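Local atomic coordinates of TetR family transcriptional regulator (Mycobacterium smegmatis, PDB entry 5XS9), a protein that probably represses genes of biotin metabolism by binding their operator DNA as a dimer of the TetR family. Residues A[10-15]-A[22-27]; A[49-54]-A[93-98]; A[69-74]-A[184-189]. One frame throughout, in Å; residues are numbered along the deposited sequence.

Contact 1: A[10-15]-A[22-27]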
ATOM      1  N   ALA A  10       8.360  20.472  11.362  1.00 44.36           N
ATOM      2  CA  ALA A  10       7.085  20.705  11.962  1.00 41.48           C
ATOM      3  C   ALA A  10       6.117  21.489  11.047  1.00 46.67           C
ATOM      4  O   ALA A  10       4.904  21.167  10.945  1.00 44.46           O
ATOM      5  CB  ALA A  10       7.263  21.441  13.318  1.00 53.04           C
ATOM      6  N   ALA A  11       6.621  22.533  10.411  1.00 43.70           N
ATOM      7  CA  ALA A  11       5.788  23.285   9.470  1.00 48.07           C
ATOM      8  C   ALA A  11       5.347  22.352   8.332  1.00 41.42           C
ATOM      9  O   ALA A  11       4.189  22.385   7.876  1.00 42.76           O
ATOM     10  CB  ALA A  11       6.551  24.476   8.904  1.00 46.72           C
ATOM     11  N   ALA A  12       6.287  21.553   7.862  1.00 38.55           N
ATOM     12  CA  ALA A  12       5.995  20.627   6.723  1.00 42.11           C
ATOM     13  C   ALA A  12       4.899  19.623   7.110  1.00 40.33           C
ATOM     14  O   ALA A  12       4.008  19.322   6.308  1.00 36.80           O
ATOM     15  CB  ALA A  12       7.258  19.902   6.334  1.00 37.99           C
ATOM     16  N   THR A  13       4.921  19.199   8.389  1.00 39.70           N
ATOM     17  CA  THR A  13       3.961  18.244   8.939  1.00 44.45           C
ATOM     18  C   THR A  13       2.576  18.855   9.068  1.00 42.43           C
ATOM     19  O   THR A  13       1.545  18.224   8.778  1.00 38.14           O
ATOM     20  CB  THR A  13       4.497  17.642  10.288  1.00 40.86           C
ATOM     21  OG1 THR A  13       5.701  16.958   9.969  1.00 40.96           O
ATOM     22  CG2 THR A  13       3.538  16.704  10.927  1.00 43.78           C
ATOM     23  N   LYS A  14       2.543  20.113   9.432  1.00 43.33           N
ATOM     24  CA  LYS A  14       1.274  20.845   9.477  1.00 49.11           C
ATOM     25  C   LYS A  14       0.629  21.043   8.080  1.00 40.67           C
ATOM     26  O   LYS A  14      -0.569  20.927   7.919  1.00 40.12           O
ATOM     27  CB  LYS A  14       1.534  22.205  10.155  1.00 59.49           C
ATOM     28  CG  LYS A  14       0.288  23.010  10.473  1.00 63.35           C
ATOM     29  CD  LYS A  14       0.666  24.225  11.314  1.00 70.13           C
ATOM     30  CE  LYS A  14      -0.288  25.385  11.098  1.00 70.29           C
ATOM     31  NZ  LYS A  14      -1.702  24.940  11.186  1.00 67.48           N
ATOM     32  N   ILE A  15       1.431  21.292   7.061  1.00 38.80           N
ATOM     33  CA  ILE A  15       0.894  21.371   5.704  1.00 41.44           C
ATOM     34  C   ILE A  15       0.269  20.007   5.321  1.00 42.61           C
ATOM     35  O   ILE A  15      -0.829  19.923   4.748  1.00 45.10           O
ATOM     36  CB  ILE A  15       1.998  21.771   4.703  1.00 41.04           C
ATOM     37  CG1 ILE A  15       2.412  23.227   4.960  1.00 48.84           C
ATOM     38  CG2 ILE A  15       1.533  21.640   3.259  1.00 43.95           C
ATOM     39  CD1 ILE A  15       3.756  23.612   4.395  1.00 46.04           C
ATOM     40  N   ALA A  22      -0.302  15.936  -1.454  1.00 48.58           N
ATOM     41  CA  ALA A  22      -0.068  16.624  -2.738  1.00 52.91           C
ATOM     42  C   ALA A  22       0.373  18.117  -2.566  1.00 50.74           C
ATOM     43  O   ALA A  22       1.182  18.617  -3.326  1.00 53.94           O
ATOM     44  CB  ALA A  22      -1.304  16.486  -3.652  1.00 53.16           C
ATOM     45  N   ASP A  23      -0.109  18.775  -1.522  1.00 47.64           N
ATOM     46  CA  ASP A  23       0.223  20.157  -1.218  1.00 47.08           C
ATOM     47  C   ASP A  23       1.521  20.328  -0.463  1.00 49.73           C
ATOM     48  O   ASP A  23       1.925  21.442  -0.256  1.00 50.74           O
ATOM     49  CB  ASP A  23      -0.893  20.774  -0.364  1.00 56.14           C
ATOM     50  CG  ASP A  23      -2.085  21.238  -1.194  1.00 62.81           C
ATOM     51  OD1 ASP A  23      -2.894  22.024  -0.664  1.00 69.91           O
ATOM     52  OD2 ASP A  23      -2.182  20.833  -2.373  1.00 55.69           O
ATOM     53  N   LEU A  24       2.153  19.247   0.004  1.00 44.10           N
ATOM     54  CA  LEU A  24       3.454  19.360   0.655  1.00 46.39           C
ATOM     55  C   LEU A  24       4.545  19.408  -0.390  1.00 50.62           C
ATOM     56  O   LEU A  24       5.026  18.373  -0.830  1.00 44.27           O
ATOM     57  CB  LEU A  24       3.731  18.212   1.584  1.00 43.67           C
ATOM     58  CG  LEU A  24       5.067  18.216   2.296  1.00 51.43           C
ATOM     59  CD1 LEU A  24       5.267  19.499   3.099  1.00 54.48           C
ATOM     60  CD2 LEU A  24       5.083  17.008   3.204  1.00 48.78           C
ATOM     61  N   THR A  25       4.916  20.624  -0.761  1.00 50.26           N
ATOM     62  CA  THR A  25       6.012  20.890  -1.709  1.00 50.28           C
ATOM     63  C   THR A  25       6.975  21.853  -1.065  1.00 50.89           C
ATOM     64  O   THR A  25       6.611  22.520  -0.120  1.00 47.33           O
ATOM     65  CB  THR A  25       5.511  21.553  -3.006  1.00 48.37           C
ATOM     66  OG1 THR A  25       4.957  22.838  -2.700  1.00 52.92           O
ATOM     67  CG2 THR A  25       4.448  20.682  -3.714  1.00 49.29           C
ATOM     68  N   MET A  26       8.194  21.915  -1.591  1.00 44.96           N
ATOM     69  CA  MET A  26       9.189  22.825  -1.096  1.00 47.87           C
ATOM     70  C   MET A  26       8.732  24.291  -1.286  1.00 45.53           C
ATOM     71  O   MET A  26       8.938  25.140  -0.390  1.00 43.08           O
ATOM     72  CB  MET A  26      10.539  22.527  -1.759  1.00 50.76           C
ATOM     73  CG  MET A  26      11.150  21.163  -1.353  1.00 51.10           C
ATOM     74  SD  MET A  26      11.924  21.218   0.260  1.00 55.17           S
ATOM     75  CE  MET A  26      13.532  21.971   0.114  1.00 55.51           C
ATOM     76  N   ARG A  27       8.094  24.597  -2.416  1.00 50.89           N
ATOM     77  CA  ARG A  27       7.610  25.992  -2.623  1.00 48.77           C
ATOM     78  C   ARG A  27       6.498  26.329  -1.629  1.00 51.16           C
ATOM     79  O   ARG A  27       6.509  27.401  -1.065  1.00 43.31           O
ATOM     80  CB  ARG A  27       7.177  26.281  -4.058  1.00 56.87           C
ATOM     81  CG  ARG A  27       5.855  25.658  -4.463  1.00 71.76           C
ATOM     82  CD  ARG A  27       5.588  25.750  -5.960  1.00 72.50           C
ATOM     83  NE  ARG A  27       4.625  24.722  -6.391  1.00 69.23           N
ATOM     84  CZ  ARG A  27       4.893  23.416  -6.527  1.00 71.81           C
ATOM     85  NH1 ARG A  27       6.104  22.902  -6.245  1.00 80.46           N
ATOM     86  NH2 ARG A  27       3.940  22.597  -6.947  1.00 84.12           N
TER
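Ile15 on helix 5-19 and Leu24 in the loop before helix 26-33 mark the closest backbone approach, their CA atoms 6.0 Å apart, so the chain that has just left the first helix passes back along its side. No hydrogen bond joins the two segments, and hydrocarbon does the work. Leu24 has its CG anti to its own backbone N (chi1 179°), which carries the isobutyl end across to the helix. There CD1 touches Ala12 twice, at CB (3.8 Å) and at the carbonyl O (3.5 Å), while CD2 lies somewhat farther from the same oxygen. Leu24 CD1 also lies 4.3 Å from Ile15 CB, so that the methyl sits against both residues of the helix. Ile15 answers from its own side: its CG2 branch points across to the loop backbone and rests 3.5 Å from Asp23 O, with CG1 turned off beside the backbone N. Just after Leu24, Thr25 is the N-cap of helix 26-33, its OG1 bonded to Arg28 N in the first turn of that helix. The contact joins the first helix of a TetR-type DNA-binding domain to the loop leading into helix 26-33, the first helix of the helix-turn-helix proper. Helix 26-33 adds Leu29 against Ala12 and Glu32 against Ile15; helix 47-58 also packs here, with Leu50 and Val54 on Ala12 and Leu51 on Leu24.

Contact 2: A[49-54]-A[93-98]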
ATOM      1  N   GLU A  49      13.989  14.080   0.229  1.00 39.05           N
ATOM      2  CA  GLU A  49      14.591  14.181   1.539  1.00 36.56           C
ATOM      3  C   GLU A  49      13.666  14.852   2.466  1.00 36.02           C
ATOM      4  O   GLU A  49      13.645  14.525   3.632  1.00 40.52           O
ATOM      5  CB  GLU A  49      15.930  14.968   1.494  1.00 44.16           C
ATOM      6  CG  GLU A  49      17.054  14.207   0.783  1.00 44.70           C
ATOM      7  CD  GLU A  49      18.429  14.916   0.862  1.00 49.48           C
ATOM      8  OE1 GLU A  49      18.648  15.951   1.587  1.00 44.50           O
ATOM      9  OE2 GLU A  49      19.288  14.404   0.158  1.00 53.73           O
ATOM     10  N   LEU A  50      12.899  15.846   1.996  1.00 37.04           N
ATOM     11  CA  LEU A  50      11.965  16.507   2.913  1.00 37.35           C
ATOM     12  C   LEU A  50      10.927  15.476   3.354  1.00 36.59           C
ATOM     13  O   LEU A  50      10.591  15.378   4.510  1.00 38.90           O
ATOM     14  CB  LEU A  50      11.237  17.666   2.239  1.00 39.49           C
ATOM     15  CG  LEU A  50      10.020  18.239   3.008  1.00 39.77           C
ATOM     16  CD1 LEU A  50      10.438  18.778   4.344  1.00 46.48           C
ATOM     17  CD2 LEU A  50       9.239  19.267   2.216  1.00 48.31           C
ATOM     18  N   LEU A  51      10.392  14.719   2.416  1.00 36.65           N
ATOM     19  CA  LEU A  51       9.359  13.726   2.791  1.00 38.99           C
ATOM     20  C   LEU A  51       9.900  12.696   3.766  1.00 36.93           C
ATOM     21  O   LEU A  51       9.195  12.334   4.718  1.00 35.97           O
ATOM     22  CB  LEU A  51       8.765  13.067   1.544  1.00 39.02           C
ATOM     23  CG  LEU A  51       7.931  14.002   0.659  1.00 44.49           C
ATOM     24  CD1 LEU A  51       7.646  13.339  -0.712  1.00 50.88           C
ATOM     25  CD2 LEU A  51       6.647  14.386   1.331  1.00 46.81           C
ATOM     26  N   GLY A  52      11.138  12.239   3.547  1.00 36.29           N
ATOM     27  CA  GLY A  52      11.842  11.364   4.515  1.00 38.91           C
ATOM     28  C   GLY A  52      11.911  11.900   5.968  1.00 37.77           C
ATOM     29  O   GLY A  52      11.688  11.156   6.938  1.00 37.11           O
ATOM     30  N   ALA A  53      12.219  13.183   6.124  1.00 37.92           N
ATOM     31  CA  ALA A  53      12.277  13.786   7.442  1.00 39.30           C
ATOM     32  C   ALA A  53      10.901  13.875   8.011  1.00 33.84           C
ATOM     33  O   ALA A  53      10.695  13.703   9.181  1.00 35.83           O
ATOM     34  CB  ALA A  53      12.872  15.200   7.344  1.00 43.40           C
ATOM     35  N   VAL A  54       9.921  14.224   7.195  1.00 34.70           N
ATOM     36  CA  VAL A  54       8.587  14.299   7.708  1.00 37.86           C
ATOM     37  C   VAL A  54       8.121  12.852   8.113  1.00 39.31           C
ATOM     38  O   VAL A  54       7.444  12.658   9.170  1.00 37.83           O
ATOM     39  CB  VAL A  54       7.614  14.883   6.678  1.00 39.48           C
ATOM     40  CG1 VAL A  54       6.199  14.648   7.114  1.00 38.67           C
ATOM     41  CG2 VAL A  54       7.851  16.360   6.458  1.00 37.85           C
ATOM     42  N   ALA A  93       0.181   7.021   5.936  1.00 31.73           N
ATOM     43  CA  ALA A  93       0.583   5.758   5.466  1.00 33.12           C
ATOM     44  C   ALA A  93       1.195   5.867   4.063  1.00 31.74           C
ATOM     45  O   ALA A  93       2.171   5.218   3.793  1.00 33.12           O
ATOM     46  CB  ALA A  93      -0.570   4.746   5.519  1.00 34.65           C
ATOM     47  N   GLU A  94       0.614   6.673   3.191  1.00 32.16           N
ATOM     48  CA  GLU A  94       1.151   6.860   1.829  1.00 38.12           C
ATOM     49  C   GLU A  94       2.535   7.506   1.857  1.00 36.32           C
ATOM     50  O   GLU A  94       3.420   7.152   1.088  1.00 33.65           O
ATOM     51  CB  GLU A  94       0.224   7.765   1.003  1.00 38.89           C
ATOM     52  CG  GLU A  94       0.646   7.912  -0.431  1.00 43.79           C
ATOM     53  CD  GLU A  94      -0.214   8.948  -1.198  1.00 50.64           C
ATOM     54  OE1 GLU A  94      -1.354   9.208  -0.770  1.00 48.71           O
ATOM     55  OE2 GLU A  94       0.271   9.518  -2.201  1.00 47.57           O
ATOM     56  N   LEU A  95       2.693   8.473   2.726  1.00 34.84           N
ATOM     57  CA  LEU A  95       3.947   9.225   2.811  1.00 35.56           C
ATOM     58  C   LEU A  95       5.030   8.281   3.345  1.00 32.32           C
ATOM     59  O   LEU A  95       6.128   8.236   2.784  1.00 33.97           O
ATOM     60  CB  LEU A  95       3.762  10.446   3.724  1.00 39.04           C
ATOM     61  CG  LEU A  95       4.896  11.504   3.725  1.00 40.83           C
ATOM     62  CD1 LEU A  95       4.400  12.864   4.078  1.00 47.61           C
ATOM     63  CD2 LEU A  95       5.920  11.045   4.734  1.00 46.31           C
ATOM     64  N   VAL A  96       4.733   7.500   4.386  1.00 33.68           N
ATOM     65  CA  VAL A  96       5.727   6.505   4.923  1.00 32.78           C
ATOM     66  C   VAL A  96       6.029   5.404   3.928  1.00 34.40           C
ATOM     67  O   VAL A  96       7.211   5.041   3.769  1.00 32.39           O
ATOM     68  CB  VAL A  96       5.369   5.967   6.281  1.00 31.13           C
ATOM     69  CG1 VAL A  96       6.315   4.890   6.704  1.00 33.64           C
ATOM     70  CG2 VAL A  96       5.368   7.157   7.271  1.00 33.21           C
ATOM     71  N   SER A  97       5.004   4.937   3.190  1.00 33.71           N
ATOM     72  CA  SER A  97       5.248   3.982   2.063  1.00 36.12           C
ATOM     73  C   SER A  97       6.230   4.476   1.064  1.00 35.43           C
ATOM     74  O   SER A  97       7.112   3.714   0.674  1.00 35.58           O
ATOM     75  CB  SER A  97       4.004   3.539   1.316  1.00 37.07           C
ATOM     76  OG  SER A  97       3.119   3.007   2.279  1.00 41.30           O
ATOM     77  N   ALA A  98       6.006   5.688   0.555  1.00 34.68           N
ATOM     78  CA  ALA A  98       6.888   6.225  -0.465  1.00 36.75           C
ATOM     79  C   ALA A  98       8.285   6.506   0.104  1.00 34.06           C
ATOM     80  O   ALA A  98       9.309   6.294  -0.591  1.00 33.51           O
ATOM     81  CB  ALA A  98       6.286   7.450  -1.172  1.00 36.34           C
TER
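Leu95 of helix 92-101 meets Leu51 and Val54 of helix 47-58, and this packing joins the helix-turn-helix domain to the C-terminal domain of the TetR fold. The second helix also lies near the dimer partner, Ala98 packing on Trp153 of the second subunit. Along this helix Ala93 comes first; it packs on Thr144 and Val145 of helix 129-155, and its N is bonded to Gln148 OE1. Leu95 carries the contact. With CG anti to the backbone N (chi1 -169°), its branched end is held out toward the other helix and divides its methyls between side chain and backbone. CD1 goes to the side chains, touching Leu51 CD2 at 3.9 Å and, coming at about a right angle to the valine, Val54 CG1 at 4.0 Å. CD2 lies instead 3.5 Å from Leu51 O, a carbon resting against a helix carbonyl. Leu16 of helix 5-19 also packs on Leu95, so this leucine meets two helices of the DNA-binding domain. Val96 packs on Leu86 of helix 71-87. Ser97, next in line, packs on Leu141 and Val145, and its OG adds a second donor to Ala93 O, at 2.8 Å, from the face of the carbonyl plane opposite that reached by Ser97 N.

Contact 3: A[69-74]-A[184-189]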
ATOM      1  N   LEU A  69       8.845  -8.422  25.903  1.00 57.09           N
ATOM      2  CA  LEU A  69       7.782  -9.250  25.381  1.00 51.78           C
ATOM      3  C   LEU A  69       8.271 -10.502  24.625  1.00 41.73           C
ATOM      4  O   LEU A  69       9.332 -10.556  24.051  1.00 44.83           O
ATOM      5  CB  LEU A  69       6.830  -8.399  24.527  1.00 51.44           C
ATOM      6  CG  LEU A  69       6.065  -7.233  25.241  1.00 54.57           C
ATOM      7  CD1 LEU A  69       5.526  -6.283  24.210  1.00 51.04           C
ATOM      8  CD2 LEU A  69       4.867  -7.692  26.097  1.00 55.33           C
ATOM      9  N   ALA A  70       7.434 -11.513  24.667  1.00 40.57           N
ATOM     10  CA  ALA A  70       7.558 -12.665  23.827  1.00 40.02           C
ATOM     11  C   ALA A  70       7.450 -12.217  22.331  1.00 40.20           C
ATOM     12  O   ALA A  70       6.834 -11.189  22.010  1.00 38.26           O
ATOM     13  CB  ALA A  70       6.509 -13.667  24.235  1.00 41.16           C
ATOM     14  N   TRP A  71       8.079 -12.960  21.420  1.00 35.14           N
ATOM     15  CA  TRP A  71       8.229 -12.476  20.055  1.00 34.32           C
ATOM     16  C   TRP A  71       6.863 -12.173  19.397  1.00 27.97           C
ATOM     17  O   TRP A  71       6.766 -11.168  18.700  1.00 31.65           O
ATOM     18  CB  TRP A  71       9.093 -13.405  19.172  1.00 34.10           C
ATOM     19  CG  TRP A  71       8.548 -14.731  18.861  1.00 32.67           C
ATOM     20  CD1 TRP A  71       8.794 -15.945  19.521  1.00 32.40           C
ATOM     21  CD2 TRP A  71       7.591 -15.036  17.822  1.00 32.88           C
ATOM     22  NE1 TRP A  71       8.065 -16.951  18.906  1.00 35.36           N
ATOM     23  CE2 TRP A  71       7.354 -16.419  17.854  1.00 32.35           C
ATOM     24  CE3 TRP A  71       6.971 -14.275  16.841  1.00 32.63           C
ATOM     25  CZ2 TRP A  71       6.505 -17.058  16.952  1.00 33.44           C
ATOM     26  CZ3 TRP A  71       6.087 -14.950  15.917  1.00 30.52           C
ATOM     27  CH2 TRP A  71       5.861 -16.287  16.014  1.00 32.50           C
ATOM     28  N   ARG A  72       5.862 -12.986  19.633  1.00 33.26           N
ATOM     29  CA  ARG A  72       4.526 -12.728  19.079  1.00 37.93           C
ATOM     30  C   ARG A  72       3.991 -11.349  19.435  1.00 42.50           C
ATOM     31  O   ARG A  72       3.495 -10.585  18.576  1.00 36.07           O
ATOM     32  CB  ARG A  72       3.504 -13.822  19.481  1.00 39.08           C
ATOM     33  CG  ARG A  72       3.801 -15.188  18.880  1.00 37.42           C
ATOM     34  CD  ARG A  72       2.879 -16.222  19.496  1.00 41.12           C
ATOM     35  NE  ARG A  72       2.975 -17.544  18.879  1.00 39.87           N
ATOM     36  CZ  ARG A  72       3.949 -18.437  19.122  1.00 42.60           C
ATOM     37  NH1 ARG A  72       4.968 -18.172  19.932  1.00 41.59           N
ATOM     38  NH2 ARG A  72       3.935 -19.599  18.498  1.00 44.46           N
ATOM     39  N   GLU A  73       4.150 -11.016  20.706  1.00 40.86           N
ATOM     40  CA  GLU A  73       3.672  -9.774  21.248  1.00 42.93           C
ATOM     41  C   GLU A  73       4.563  -8.640  20.812  1.00 38.06           C
ATOM     42  O   GLU A  73       4.113  -7.532  20.576  1.00 35.44           O
ATOM     43  CB  GLU A  73       3.560  -9.865  22.807  1.00 47.60           C
ATOM     44  CG  GLU A  73       2.261 -10.491  23.311  1.00 55.96           C
ATOM     45  CD  GLU A  73       2.004 -11.968  22.948  1.00 75.53           C
ATOM     46  OE1 GLU A  73       0.942 -12.267  22.278  1.00 78.44           O
ATOM     47  OE2 GLU A  73       2.844 -12.836  23.328  1.00 74.84           O
ATOM     48  N   GLN A  74       5.835  -8.875  20.608  1.00 34.09           N
ATOM     49  CA  GLN A  74       6.615  -7.849  19.972  1.00 35.15           C
ATOM     50  C   GLN A  74       6.105  -7.404  18.576  1.00 38.16           C
ATOM     51  O   GLN A  74       6.165  -6.193  18.214  1.00 35.36           O
ATOM     52  CB  GLN A  74       8.070  -8.307  19.747  1.00 43.66           C
ATOM     53  CG  GLN A  74       8.861  -8.586  21.054  1.00 45.17           C
ATOM     54  CD  GLN A  74      10.206  -9.222  20.803  1.00 45.62           C
ATOM     55  OE1 GLN A  74      10.888  -8.946  19.824  1.00 42.20           O
ATOM     56  NE2 GLN A  74      10.598 -10.107  21.725  1.00 50.38           N
ATOM     57  N   GLY A 184       2.016 -17.715  10.643  1.00 31.42           N
ATOM     58  CA  GLY A 184       2.924 -18.118   9.557  1.00 30.44           C
ATOM     59  C   GLY A 184       4.400 -18.093   9.937  1.00 35.38           C
ATOM     60  O   GLY A 184       5.141 -18.988   9.590  1.00 35.84           O
ATOM     61  N   LEU A 185       4.809 -17.097  10.719  1.00 31.82           N
ATOM     62  CA  LEU A 185       6.144 -17.060  11.229  1.00 30.37           C
ATOM     63  C   LEU A 185       6.405 -18.242  12.133  1.00 32.60           C
ATOM     64  O   LEU A 185       7.471 -18.862  12.037  1.00 35.66           O
ATOM     65  CB  LEU A 185       6.436 -15.756  11.947  1.00 29.51           C
ATOM     66  CG  LEU A 185       6.528 -14.486  11.136  1.00 30.90           C
ATOM     67  CD1 LEU A 185       6.442 -13.213  11.923  1.00 32.08           C
ATOM     68  CD2 LEU A 185       7.799 -14.440  10.256  1.00 29.96           C
ATOM     69  N   ALA A 186       5.442 -18.543  13.010  1.00 36.25           N
ATOM     70  CA  ALA A 186       5.570 -19.631  13.985  1.00 40.34           C
ATOM     71  C   ALA A 186       5.725 -20.957  13.276  1.00 41.41           C
ATOM     72  O   ALA A 186       6.494 -21.778  13.716  1.00 41.19           O
ATOM     73  CB  ALA A 186       4.360 -19.673  14.914  1.00 39.22           C
ATOM     74  N   ALA A 187       5.052 -21.148  12.149  1.00 40.15           N
ATOM     75  CA  ALA A 187       5.331 -22.296  11.251  1.00 44.31           C
ATOM     76  C   ALA A 187       6.777 -22.542  10.915  1.00 54.58           C
ATOM     77  O   ALA A 187       7.108 -23.672  10.665  1.00 45.46           O
ATOM     78  CB  ALA A 187       4.494 -22.295  10.008  1.00 46.75           C
ATOM     79  N   HIS A 188       7.655 -21.537  10.988  1.00 54.50           N
ATOM     80  CA  HIS A 188       9.106 -21.758  10.951  1.00 51.12           C
ATOM     81  C   HIS A 188       9.714 -22.380  12.309  1.00 58.47           C
ATOM     82  O   HIS A 188      10.876 -22.678  12.396  1.00 48.36           O
ATOM     83  CB  HIS A 188       9.788 -20.444  10.562  1.00 54.13           C
ATOM     84  CG  HIS A 188       9.623 -20.100   9.105  1.00 53.18           C
ATOM     85  ND1 HIS A 188       8.402 -19.812   8.516  1.00 48.02           N
ATOM     86  CD2 HIS A 188      10.524 -20.124   8.102  1.00 46.40           C
ATOM     87  CE1 HIS A 188       8.589 -19.644   7.217  1.00 53.15           C
ATOM     88  NE2 HIS A 188       9.863 -19.822   6.943  1.00 54.50           N
ATOM     89  N   GLY A 189       8.911 -22.564  13.352  1.00 63.68           N
ATOM     90  CA  GLY A 189       9.376 -23.075  14.616  1.00 75.16           C
ATOM     91  C   GLY A 189       9.317 -24.581  14.602  1.00 74.99           C
ATOM     92  O   GLY A 189      10.134 -25.184  15.263  1.00 74.17           O
TER
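Trp71, at the start of helix 71-87, and Ala186, near the end of helix 170-186, form the middle of a mainly apolar contact. The benzo side of the indole does the touching. Ala186 CB sits at the ring edge, in its plane, 3.9 Å from Trp71 CH2, while Leu185 CB approaches Trp71 CZ3 obliquely at 4.1 Å. The indole reaches this place because its CG lies between the backbone N and the carbonyl carbon (chi1 67°), directing the ring at helix 170-186. Arg72 adds a second layer. Its chain runs extended from CG to NE along the tryptophan, CG above one indole face, offset toward the rim, and Trp71 CZ2 lies 3.5 Å from the guanidinium plane, over its centre. From there NH2 touches Ala186 CB at 3.6 Å, so the alanine methyl is met by both the ring and the cationic group. No hydrogen bond crosses between the segments. Gln74 NE2 gives a nearly straight bond to Leu69 O (2.7 Å, 167°), from above the carbonyl plane, tying the residues ahead of the helix to its first turn. At the other end, a type I turn runs from Ala186 to Gly189. Ala118, Ala121 and Ala122 of helix 106-122 also pack on Trp71, and Leu180 of the second subunit meets Leu185. In this all-helical TetR C-terminal domain, the contact joins the start of helix 71-87 to a helix at the dimer interface.

In the fold
Contacts 1 and 2 are neighbours, their centres 11 Å apart, and share one apolar core: Leu24 CD2 meets Leu51 CD2 at 3.6 Å, and Ala12 CB meets Val54 CG2 at the same distance. Helix 47-58 therefore links the packing inside the DNA-binding domain to its junction with the C-terminal domain. Contact 3 lies far off, with centres about 29 Å from contact 2 and 39 Å from contact 1, on the opposite side of the chain's centre from contact 1. Helix 71-87, which carries part of contact 3 at its start, lies in sequence between the two helices of contact 2. Contact 3 touches the second subunit through Leu185, whereas in contact 2 Ala98 does so.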